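Side-chain contacts in iron-chelator utilization protein (Thermobifida fusca TM51, PDB 4YHB), which binds flavin-adenine dinucleotide and probably reduces ferric siderophores so that their iron can be released for use: residues N110-G113 and G114-A117; A156-I159 and E160-R164; L206-R209 and A210-T214; P234-R237 and L238-R242; G243-R246 and G247-F250. All coordinates share one frame; numbering follows the deposited sequence.

Overall arrangement
Every contact is local, formed between neighbouring segments of one continuous run of chain, so the five follow in series and none nests in or crosses another. Contact 1 sets the start of helix 112-118 against FAD, in the part of the protein that holds the six-stranded antiparallel barrel. The other four belong to the lobe built on the five-stranded parallel sheet. Contact 2 ends helix 152-161, which links strands 142-147 and 167-174. Contact 3 on helix 206-212 packs against contact 4 on helix 229-241, through Leu211 and Ile235 among others. Contact 5 turns the chain from that helix into strand 250-256, and Phe250 touches Leu239 of contact 4.

Contact 1 of 5, residues N110-G113 and G114-A117; sequences NGPG and GRWA. With FAD (flavin-adenine dinucleotide), chain C.
Gly114 turns its backbone N-H to the FAD pyrophosphate, giving a hydrogen bond of 2.9 Å from Gly114 N to FAD O2P, while the preceding N-H binds the other non-bridging oxygen of the same phosphate, Gly113 N to FAD O1P at 3.0 Å. Gly111, the N-cap of helix 112-118, lies so close to the cofactor that a CB there would collide with FAD O3P, which explains glycine at this place. Pro112, which has no N-H to offer, suits the first turn, and its CD rests 3.1 Å from FAD O1P. Arg115 follows and closes the first helical turn with a bond of 2.9 Å from Arg115 N to Gly111 O. Its chain bends back at chi3 (-68°), laying one guanidinium face over the Gly111 peptide, with Gly111 C 3.6 Å above the centre of the plane; Arg115 NH1 also makes a weak bond to Asp109 O. Trp116 N bonds to Pro112 O at 2.8 Å, and with CG anti to the backbone N (chi1 178°) the indole leads away toward Phe105 and Phe58. The small Ala117 bonds through its N to Gly113 O at 3.0 Å and sets its methyl on Val107. Two N-H groups at a helix N terminus thus grip one phosphate, and the positive end of the helix dipole is likely to offset part of the pyrophosphate's negative charge.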
# COMPACT_ATOMS: atom_id res chain seq x y z
N ASN A 110 -17.55 -0.32 0.13
CA ASN A 110 -17.83 1.00 -0.44
C ASN A 110 -17.41 1.17 -1.89
O ASN A 110 -17.78 2.17 -2.52
CB ASN A 110 -17.18 2.07 0.42
CG ASN A 110 -17.57 1.96 1.88
OD1 ASN A 110 -16.72 1.87 2.76
ND2 ASN A 110 -18.87 1.95 2.14
N GLY A 111 -16.66 0.22 -2.44
CA GLY A 111 -16.21 0.33 -3.82
C GLY A 111 -15.93 -1.02 -4.44
O GLY A 111 -15.85 -2.03 -3.74
N PRO A 112 -15.75 -1.04 -5.78
CA PRO A 112 -15.62 -2.32 -6.47
C PRO A 112 -14.35 -3.09 -6.11
O PRO A 112 -14.38 -4.31 -6.14
CB PRO A 112 -15.63 -1.91 -7.96
CG PRO A 112 -15.13 -0.53 -7.98
CD PRO A 112 -15.66 0.10 -6.70
N GLY A 113 -13.25 -2.41 -5.77
CA GLY A 113 -12.04 -3.13 -5.40
C GLY A 113 -12.25 -3.89 -4.09
O GLY A 113 -11.95 -5.08 -3.99
N GLY A 114 -12.77 -3.18 -3.09
CA GLY A 114 -13.15 -3.79 -1.83
C GLY A 114 -14.15 -4.93 -2.01
O GLY A 114 -14.03 -5.98 -1.39
N ARG A 115 -15.14 -4.72 -2.88
CA ARG A 115 -16.17 -5.74 -3.07
C ARG A 115 -15.63 -6.96 -3.82
O ARG A 115 -16.04 -8.08 -3.54
CB ARG A 115 -17.38 -5.14 -3.80
CG ARG A 115 -18.25 -4.28 -2.88
CD ARG A 115 -19.57 -3.86 -3.52
NE ARG A 115 -19.39 -2.94 -4.64
CZ ARG A 115 -19.53 -1.61 -4.57
NH1 ARG A 115 -19.87 -1.03 -3.42
NH2 ARG A 115 -19.33 -0.87 -5.65
N TRP A 116 -14.68 -6.74 -4.73
CA TRP A 116 -14.02 -7.84 -5.44
C TRP A 116 -13.21 -8.70 -4.46
O TRP A 116 -13.22 -9.93 -4.54
CB TRP A 116 -13.09 -7.31 -6.55
CG TRP A 116 -12.35 -8.40 -7.29
CD1 TRP A 116 -12.71 -9.00 -8.46
CD2 TRP A 116 -11.12 -9.04 -6.88
NE1 TRP A 116 -11.79 -9.96 -8.81
CE2 TRP A 116 -10.80 -10.00 -7.85
CE3 TRP A 116 -10.25 -8.86 -5.79
CZ2 TRP A 116 -9.67 -10.80 -7.77
CZ3 TRP A 116 -9.13 -9.67 -5.71
CH2 TRP A 116 -8.84 -10.62 -6.70
N ALA A 117 -12.51 -8.04 -3.54
CA ALA A 117 -11.70 -8.73 -2.54
C ALA A 117 -12.54 -9.70 -1.69
O ALA A 117 -12.05 -10.75 -1.28
CB ALA A 117 -11.00 -7.72 -1.61
PA FAD C . -13.29 3.34 -4.60
O1A FAD C . -14.22 3.21 -5.82
O2A FAD C . -11.93 4.02 -4.97
O5B FAD C . -13.99 4.34 -3.55
C5B FAD C . -15.35 4.25 -3.28
C4B FAD C . -15.62 4.80 -1.87
O4B FAD C . -15.08 3.98 -0.87
C3B FAD C . -15.07 6.14 -1.66
O3B FAD C . -16.01 6.83 -0.90
C2B FAD C . -13.88 5.92 -0.91
O2B FAD C . -13.56 6.97 -0.00
C1B FAD C . -14.19 4.72 -0.11
N9A FAD C . -13.04 3.88 0.20
C8A FAD C . -12.01 3.57 -0.62
N7A FAD C . -11.18 2.75 0.04
C5A FAD C . -11.71 2.50 1.26
C6A FAD C . -11.31 1.74 2.35
N6A FAD C . -10.10 0.99 2.29
N1A FAD C . -12.07 1.71 3.46
C2A FAD C . -13.22 2.41 3.52
N3A FAD C . -13.64 3.15 2.49
C4A FAD C . -12.89 3.22 1.36
N1 FAD C . -5.52 -0.43 -0.53
C2 FAD C . -5.46 -1.69 -0.09
O2 FAD C . -6.45 -2.21 0.39
N3 FAD C . -4.27 -2.36 -0.19
C4 FAD C . -3.17 -1.78 -0.72
O4 FAD C . -2.14 -2.44 -0.80
C4X FAD C . -3.20 -0.47 -1.19
N5 FAD C . -2.11 0.17 -1.74
C5X FAD C . -2.22 1.44 -2.19
C6 FAD C . -1.12 2.09 -2.75
C7 FAD C . -1.21 3.27 -3.17
C7M FAD C . 0.08 3.87 -3.77
C8 FAD C . -2.22 3.99 -3.16
C8M FAD C . -2.27 5.40 -3.66
C9 FAD C . -3.39 3.51 -2.64
C9A FAD C . -3.54 2.10 -2.06
N10 FAD C . -4.57 1.47 -1.52
C10 FAD C . -4.44 0.20 -1.07
C1' FAD C . -5.87 2.17 -1.39
C2' FAD C . -6.82 1.86 -2.51
O2' FAD C . -6.26 2.27 -3.70
C3' FAD C . -8.17 2.60 -2.22
O3' FAD C . -8.61 2.18 -0.97
C4' FAD C . -9.21 2.48 -3.30
O4' FAD C . -10.11 3.50 -3.19
C5' FAD C . -10.01 1.16 -3.23
O5' FAD C . -10.72 0.89 -4.41
P FAD C . -12.29 0.74 -4.27
O1P FAD C . -12.73 0.51 -5.73
O2P FAD C . -12.47 -0.30 -3.12
O3P FAD C . -13.29 1.90 -3.88

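Contact 2 of 5, residues A156-I159 and E160-R164; sequences ARRI and EELPR
Arg157 and Glu161, one helical turn apart, are joined by a salt bridge near the end of helix 152-161. From CB, which points away from the following turn, the arginine runs out almost fully extended, with CG anti to the backbone N (chi1 174°). Its CG passes 3.3 Å from Glu161 OE2, CD lies a little farther from the same oxygen, and NE then forms the bond proper: Arg157 NE to Glu161 OE2 is 2.9 Å, with an N-H...O angle of 152°. The oxygen is met on its syn side but from a direction tilted out of the carboxylate plane, and the guanidinium and carboxylate planes stand 76° apart, so a single N-H is used rather than a paired, coplanar bridge. At the tip, Arg157 NH2 donates to a water 3.0 Å away that in turn donates to Glu161 OE1, while NH1 reaches Val91 O and Ser47 OG. An alanine here would remove this whole reach and is likely to leave Glu161 without its charged mate and Val91 O without this donor. Glu160 faces another way, toward Arg92, Arg93 and the N-H of Asp184. Leu162 CD2 lies over a face of the Arg158 guanidinium, 4.1 Å from Arg158 NH1, and the apolar Ile159 and Leu162 both touch strands 142-147 and 167-174, which this helix connects in a beta-alpha-beta unit. With carboxylate, water and neighbouring carbonyl all accepting from it, the buried Arg157 would probably stay charged, its cation partly balanced by Glu161.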
# COMPACT_ATOMS: atom_id res chain seq x y z
N ALA A 156 4.22 -2.83 6.43
CA ALA A 156 4.62 -4.16 6.88
C ALA A 156 5.75 -4.71 6.02
O ALA A 156 6.68 -5.34 6.54
CB ALA A 156 3.43 -5.11 6.88
N ARG A 157 5.68 -4.47 4.71
CA ARG A 157 6.75 -4.90 3.82
C ARG A 157 8.06 -4.22 4.19
O ARG A 157 9.10 -4.86 4.22
CB ARG A 157 6.42 -4.61 2.35
CG ARG A 157 7.59 -4.94 1.43
CD ARG A 157 7.24 -4.86 -0.04
NE ARG A 157 8.44 -5.01 -0.87
CZ ARG A 157 8.44 -4.92 -2.20
NH1 ARG A 157 7.30 -4.70 -2.84
NH2 ARG A 157 9.58 -5.06 -2.88
N ARG A 158 7.99 -2.93 4.49
CA ARG A 158 9.14 -2.16 4.94
C ARG A 158 9.74 -2.76 6.21
O ARG A 158 10.94 -3.06 6.27
CB ARG A 158 8.74 -0.71 5.18
CG ARG A 158 9.83 0.17 5.78
CD ARG A 158 11.04 0.15 4.90
NE ARG A 158 11.64 1.47 4.72
CZ ARG A 158 12.82 1.64 4.14
NH1 ARG A 158 13.49 0.58 3.70
NH2 ARG A 158 13.33 2.86 3.98
N ILE A 159 8.90 -2.96 7.22
CA ILE A 159 9.35 -3.53 8.48
C ILE A 159 10.02 -4.89 8.29
O ILE A 159 11.07 -5.15 8.88
CB ILE A 159 8.17 -3.68 9.46
CG1 ILE A 159 7.74 -2.30 9.94
CG2 ILE A 159 8.56 -4.51 10.65
CD1 ILE A 159 6.49 -2.30 10.80
N GLU A 160 9.45 -5.75 7.46
CA GLU A 160 9.98 -7.09 7.33
C GLU A 160 11.27 -7.13 6.51
O GLU A 160 12.00 -8.12 6.55
CB GLU A 160 8.91 -8.03 6.75
CG GLU A 160 7.77 -8.24 7.77
CD GLU A 160 6.75 -9.30 7.37
OE1 GLU A 160 6.60 -9.58 6.14
OE2 GLU A 160 6.09 -9.85 8.29
N GLU A 161 11.58 -6.05 5.80
CA GLU A 161 12.79 -5.99 4.98
C GLU A 161 13.94 -5.23 5.66
O GLU A 161 15.08 -5.23 5.18
CB GLU A 161 12.46 -5.35 3.62
CG GLU A 161 11.57 -6.24 2.75
CD GLU A 161 11.18 -5.62 1.41
OE1 GLU A 161 11.53 -4.44 1.15
OE2 GLU A 161 10.50 -6.33 0.62
N LEU A 162 13.65 -4.59 6.78
CA LEU A 162 14.66 -3.85 7.53
C LEU A 162 15.73 -4.78 8.11
O LEU A 162 15.42 -5.89 8.53
CB LEU A 162 14.01 -3.04 8.66
CG LEU A 162 13.21 -1.81 8.25
CD1 LEU A 162 12.54 -1.18 9.45
CD2 LEU A 162 14.11 -0.79 7.55
N PRO A 163 16.99 -4.31 8.14
CA PRO A 163 18.07 -5.05 8.79
C PRO A 163 17.79 -5.22 10.28
O PRO A 163 17.08 -4.40 10.86
CB PRO A 163 19.30 -4.17 8.56
CG PRO A 163 18.76 -2.80 8.31
CD PRO A 163 17.46 -3.02 7.59
N ARG A 164 18.33 -6.27 10.90
CA ARG A 164 18.06 -6.55 12.31
C ARG A 164 18.51 -5.42 13.23
O ARG A 164 17.99 -5.26 14.33
CB ARG A 164 18.73 -7.86 12.72
O HOH W 1 12.07 -4.41 -1.36
O HOH W 2 13.07 -7.05 9.82

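Contact 3 of 5, residues L206-R209 and A210-T214; sequences LLLR and ALEQT
Successive i to i+4 hydrogen bonds wind the backbone from Leu206 into one short helix, with Ala210 N on Leu206 O, Leu211 N on Leu207 O and Glu212 N on Leu208 O (2.9 Å), before the pattern weakens at Gln213 N to Arg209 O (3.4 Å). Leu208 and Glu212 slant across each other on one side: Leu208 CG lies 4.0 Å from Glu212 OE2, the leucine's branch point beside a carboxylate oxygen at the tip of an extended acid. Glu212 CG, anti to its own carbonyl carbon (chi1 -75°), also rests 3.3 Å from Leu208 O. This helix, 206-212, belongs to the parallel-sheet lobe and lies between strand 167-174 and helix 229-241. Leucine therefore suits the places of Leu207, Leu208 and Leu211, which reach Pro234, Ile235 and Leu238, whereas the small Ala210 fits against Phe171. Arg209 stays outside, its NE paired with Asp205, one turn back. At the C-terminal end, where the i to i+4 bonds weaken or fail, carbonyls take further donors. A water bridges Arg209 O, 2.8 Å away, to Gln213 NE2. Ala210 O takes both Gln213 N and the hydroxyl of Thr214, the latter at 2.8 Å from Thr214 OG1 to Ala210 O, and the two donors arrive from opposite faces of the carbonyl plane; with its hydroxyl directly on CB, threonine can reach back onto the last turn.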
# COMPACT_ATOMS: atom_id res chain seq x y z
N LEU A 206 -6.43 9.15 15.20
CA LEU A 206 -5.60 8.25 16.00
C LEU A 206 -4.12 8.30 15.63
O LEU A 206 -3.26 8.27 16.51
CB LEU A 206 -6.09 6.80 15.88
CG LEU A 206 -7.35 6.41 16.66
CD1 LEU A 206 -7.90 5.08 16.14
CD2 LEU A 206 -7.04 6.31 18.15
N LEU A 207 -3.81 8.40 14.34
CA LEU A 207 -2.42 8.44 13.91
C LEU A 207 -1.73 9.74 14.34
O LEU A 207 -0.60 9.73 14.84
CB LEU A 207 -2.30 8.28 12.39
CG LEU A 207 -2.68 6.88 11.88
CD1 LEU A 207 -2.56 6.81 10.36
CD2 LEU A 207 -1.81 5.84 12.52
N LEU A 208 -2.41 10.86 14.12
CA LEU A 208 -1.90 12.17 14.52
C LEU A 208 -1.65 12.21 16.03
O LEU A 208 -0.60 12.66 16.49
CB LEU A 208 -2.88 13.27 14.12
CG LEU A 208 -2.54 14.69 14.60
CD1 LEU A 208 -1.27 15.20 13.93
CD2 LEU A 208 -3.71 15.62 14.33
N ARG A 209 -2.62 11.71 16.79
CA ARG A 209 -2.53 11.71 18.24
C ARG A 209 -1.34 10.88 18.72
O ARG A 209 -0.64 11.29 19.64
CB ARG A 209 -3.82 11.18 18.87
CG ARG A 209 -4.99 12.14 18.77
CD ARG A 209 -6.22 11.57 19.46
NE ARG A 209 -7.40 12.39 19.23
CZ ARG A 209 -7.74 13.44 19.98
NH1 ARG A 209 -7.00 13.78 21.02
NH2 ARG A 209 -8.84 14.13 19.68
N ALA A 210 -1.10 9.73 18.09
CA ALA A 210 0.05 8.90 18.46
C ALA A 210 1.37 9.58 18.13
O ALA A 210 2.33 9.53 18.91
CB ALA A 210 -0.04 7.54 17.78
N LEU A 211 1.43 10.21 16.95
CA LEU A 211 2.62 10.95 16.51
C LEU A 211 2.96 12.10 17.46
O LEU A 211 4.13 12.32 17.79
CB LEU A 211 2.40 11.49 15.10
CG LEU A 211 3.59 12.22 14.47
CD1 LEU A 211 4.77 11.28 14.29
CD2 LEU A 211 3.18 12.82 13.14
N GLU A 212 1.93 12.83 17.88
CA GLU A 212 2.08 13.96 18.80
C GLU A 212 2.68 13.54 20.15
O GLU A 212 3.33 14.35 20.82
CB GLU A 212 0.73 14.64 19.04
CG GLU A 212 0.25 15.49 17.88
CD GLU A 212 -1.05 16.22 18.18
OE1 GLU A 212 -1.76 15.81 19.12
OE2 GLU A 212 -1.35 17.20 17.46
N GLN A 213 2.47 12.29 20.53
CA GLN A 213 2.97 11.79 21.81
C GLN A 213 4.36 11.18 21.69
O GLN A 213 4.91 10.72 22.68
CB GLN A 213 2.01 10.76 22.40
CG GLN A 213 0.66 11.31 22.73
CD GLN A 213 0.73 12.37 23.80
OE1 GLN A 213 1.60 12.32 24.68
NE2 GLN A 213 -0.16 13.34 23.73
N THR A 214 4.91 11.17 20.48
CA THR A 214 6.15 10.45 20.23
C THR A 214 7.36 11.39 20.24
O THR A 214 7.42 12.34 19.47
CB THR A 214 6.09 9.72 18.87
OG1 THR A 214 4.99 8.80 18.87
CG2 THR A 214 7.37 8.96 18.62
O HOH W 3 -1.91 13.02 21.39

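Contact 4 of 5, residues P234-R237 and L238-R242; sequences PIRR and LLKER
Ile235 and Leu239 lie side by side on helix 229-241, pointing the same way; this is the crossover helix of a beta-alpha-beta unit between strands 221-226 and 250-256. Their nearest carbons, Ile235 CG2 and Leu239 CD1, are 4.2 Å apart. Both are buried: the isoleucine faces Leu207 and Leu211 of helix 206-212, the leucine Phe250 and Val252 of the sheet, so branched apolar residues fit this face. Arg236 and Lys240 also run alongside one another, on a more exposed flank. They touch through their methylenes, with Arg236 CG 3.8 Å from Lys240 CD, while the like charges stay apart at 5.6 Å from Arg236 NE to Lys240 NZ. Arg236 starts with CG anti to the backbone N (chi1 174°) and bends at chi3, and its NH2 makes a weak bond to Val252 O. Long flexible chains suit such a flank, since the stems pack while the charged ends part. Backbone bonds between successive turns hold these pairs in step, among them Lys240 N to Arg236 O at 3.0 Å. Where the helix stops, Arg242 sets a guanidinium face over Leu238, whose CG lies 4.0 Å above the plane, toward the rim.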
# COMPACT_ATOMS: atom_id res chain seq x y z
N PRO A 234 -2.74 17.08 8.82
CA PRO A 234 -2.10 17.62 10.02
C PRO A 234 -0.78 16.93 10.36
O PRO A 234 0.03 17.56 11.03
CB PRO A 234 -3.13 17.34 11.11
CG PRO A 234 -3.92 16.21 10.60
CD PRO A 234 -4.05 16.49 9.15
N ILE A 235 -0.58 15.69 9.93
CA ILE A 235 0.67 14.98 10.15
C ILE A 235 1.79 15.61 9.33
O ILE A 235 2.90 15.82 9.83
CB ILE A 235 0.54 13.45 9.80
CG1 ILE A 235 -0.37 12.76 10.82
CG2 ILE A 235 1.90 12.76 9.78
CD1 ILE A 235 -0.73 11.32 10.48
N ARG A 236 1.48 15.91 8.07
CA ARG A 236 2.42 16.60 7.18
C ARG A 236 2.85 17.94 7.80
O ARG A 236 4.04 18.23 7.91
CB ARG A 236 1.77 16.80 5.81
CG ARG A 236 2.56 17.62 4.81
CD ARG A 236 1.79 17.76 3.47
NE ARG A 236 1.66 16.49 2.75
CZ ARG A 236 0.54 15.76 2.67
NH1 ARG A 236 -0.57 16.15 3.28
NH2 ARG A 236 0.54 14.62 1.99
N ARG A 237 1.86 18.71 8.23
CA ARG A 237 2.08 20.03 8.82
C ARG A 237 2.97 19.95 10.07
O ARG A 237 3.89 20.75 10.24
CB ARG A 237 0.74 20.69 9.17
CG ARG A 237 -0.00 21.21 7.96
CD ARG A 237 -1.34 21.87 8.37
NE ARG A 237 -2.41 20.92 8.65
CZ ARG A 237 -3.23 21.00 9.68
NH1 ARG A 237 -3.07 21.95 10.59
NH2 ARG A 237 -4.19 20.09 9.82
N LEU A 238 2.71 18.96 10.91
CA LEU A 238 3.46 18.79 12.15
C LEU A 238 4.93 18.51 11.86
O LEU A 238 5.82 19.05 12.52
CB LEU A 238 2.84 17.67 12.97
CG LEU A 238 3.31 17.52 14.41
CD1 LEU A 238 2.91 18.75 15.23
CD2 LEU A 238 2.71 16.26 15.00
N LEU A 239 5.18 17.68 10.85
CA LEU A 239 6.54 17.33 10.47
C LEU A 239 7.29 18.53 9.89
O LEU A 239 8.47 18.72 10.16
CB LEU A 239 6.53 16.19 9.45
CG LEU A 239 5.96 14.87 9.97
CD1 LEU A 239 5.79 13.86 8.83
CD2 LEU A 239 6.85 14.30 11.05
N LYS A 240 6.59 19.32 9.09
CA LYS A 240 7.20 20.49 8.46
C LYS A 240 7.48 21.59 9.49
O LYS A 240 8.50 22.27 9.42
CB LYS A 240 6.31 21.02 7.33
CG LYS A 240 6.51 20.30 6.01
CD LYS A 240 5.23 20.26 5.19
CE LYS A 240 4.57 21.63 5.11
NZ LYS A 240 3.33 21.59 4.27
N GLU A 241 6.56 21.74 10.44
CA GLU A 241 6.69 22.75 11.49
C GLU A 241 7.87 22.47 12.42
O GLU A 241 8.34 23.37 13.12
CB GLU A 241 5.41 22.86 12.30
CG GLU A 241 4.26 23.52 11.57
CD GLU A 241 3.03 23.65 12.44
OE1 GLU A 241 3.05 23.14 13.59
OE2 GLU A 241 2.04 24.25 11.98
N ARG A 242 8.33 21.23 12.44
CA ARG A 242 9.52 20.88 13.21
C ARG A 242 10.75 20.90 12.31
O ARG A 242 11.81 20.42 12.68
CB ARG A 242 9.33 19.53 13.89
CG ARG A 242 8.14 19.53 14.85
CD ARG A 242 7.93 18.20 15.58
NE ARG A 242 7.47 17.12 14.72
CZ ARG A 242 7.26 15.87 15.13
NH1 ARG A 242 7.47 15.55 16.40
NH2 ARG A 242 6.84 14.94 14.28

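Contact 5 of 5, residues G243-R246 and G247-F250; sequences GLVR and GRDF
The Phe250 ring carries the CA of Arg246 over one face, a CH-pi contact with Arg246 CA 3.8 Å from the ring centroid and 16° off the normal, while Leu244 O meets the ring at its edge. The guanidinium of Arg248 has Val245 over one face, with Val245 CG2 3.3 Å from Arg248 NH2, and the Asp249 carboxylate at its edge, held by a salt bridge whose bonds are weak. Phe250 takes the crowded position for CG, between its backbone N and carbonyl carbon (chi1 70°), which turns the ring back over residues 244-246. Leu244 CB adds an apolar touch, 3.7 Å from Phe250 CD2. An alanine in place of Phe250 would remove the ring and is likely to open a gap between this turn and Leu239 and Lys240 of the helix. These residues form the link of a beta-alpha-beta unit: Gly243, with positive phi, is the C' residue of the Schellman motif that ends helix 229-241, and Phe250 begins strand 250-256. Gly247 also has positive phi, where a CB would strike Arg246 O. Asp249 braces the turn from both its ends, since its side chain accepts from Val245 N, 2.7 Å from Asp249 OD2 on the anti side and somewhat out of the carboxylate plane, and its own N donates to Val245 O at 2.8 Å. That carbonyl takes Arg248 N as well, 3.1 Å from Val245 O and above the carbonyl plane.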
# COMPACT_ATOMS: atom_id res chain seq x y z
N GLY A 243 10.60 21.48 11.12
CA GLY A 243 11.72 21.73 10.24
C GLY A 243 12.16 20.58 9.35
O GLY A 243 13.22 20.64 8.74
N LEU A 244 11.34 19.53 9.28
CA LEU A 244 11.70 18.37 8.47
C LEU A 244 11.35 18.61 7.01
O LEU A 244 10.41 19.34 6.69
CB LEU A 244 11.00 17.11 8.99
CG LEU A 244 11.36 16.72 10.42
CD1 LEU A 244 10.76 15.37 10.79
CD2 LEU A 244 12.87 16.71 10.60
N VAL A 245 12.11 17.97 6.12
CA VAL A 245 11.95 18.19 4.69
C VAL A 245 11.45 16.94 3.99
O VAL A 245 12.03 15.87 4.13
CB VAL A 245 13.28 18.65 4.04
CG1 VAL A 245 13.12 18.80 2.53
CG2 VAL A 245 13.75 19.95 4.67
N ARG A 246 10.37 17.10 3.23
CA ARG A 246 9.78 16.04 2.42
C ARG A 246 10.82 15.41 1.50
O ARG A 246 11.61 16.11 0.88
CB ARG A 246 8.60 16.59 1.62
CG ARG A 246 8.04 15.65 0.56
CD ARG A 246 6.69 16.15 0.05
NE ARG A 246 6.82 17.26 -0.89
CZ ARG A 246 6.80 18.55 -0.55
NH1 ARG A 246 6.64 18.91 0.72
NH2 ARG A 246 6.93 19.48 -1.49
N GLY A 247 10.81 14.08 1.43
CA GLY A 247 11.72 13.36 0.56
C GLY A 247 13.02 13.02 1.25
O GLY A 247 13.63 11.99 0.96
N ARG A 248 13.45 13.88 2.17
CA ARG A 248 14.69 13.66 2.89
C ARG A 248 14.45 13.12 4.31
O ARG A 248 15.06 12.13 4.71
CB ARG A 248 15.49 14.97 2.97
CG ARG A 248 16.91 14.80 3.52
CD ARG A 248 17.59 16.15 3.70
NE ARG A 248 16.98 16.93 4.77
CZ ARG A 248 17.20 18.23 4.98
NH1 ARG A 248 18.02 18.90 4.18
NH2 ARG A 248 16.59 18.85 5.98
N ASP A 249 13.55 13.76 5.05
CA ASP A 249 13.27 13.38 6.43
C ASP A 249 11.98 12.58 6.54
O ASP A 249 11.82 11.73 7.42
CB ASP A 249 13.19 14.61 7.32
CG ASP A 249 14.43 15.48 7.24
OD1 ASP A 249 15.55 14.92 7.23
OD2 ASP A 249 14.27 16.72 7.17
N PHE A 250 11.04 12.86 5.64
CA PHE A 250 9.77 12.17 5.69
C PHE A 250 9.11 12.00 4.33
O PHE A 250 9.53 12.60 3.34
CB PHE A 250 8.79 12.89 6.62
CG PHE A 250 8.31 14.22 6.10
CD1 PHE A 250 7.16 14.30 5.32
CD2 PHE A 250 9.00 15.39 6.39
CE1 PHE A 250 6.72 15.52 4.83
CE2 PHE A 250 8.56 16.61 5.92
CZ PHE A 250 7.42 16.68 5.14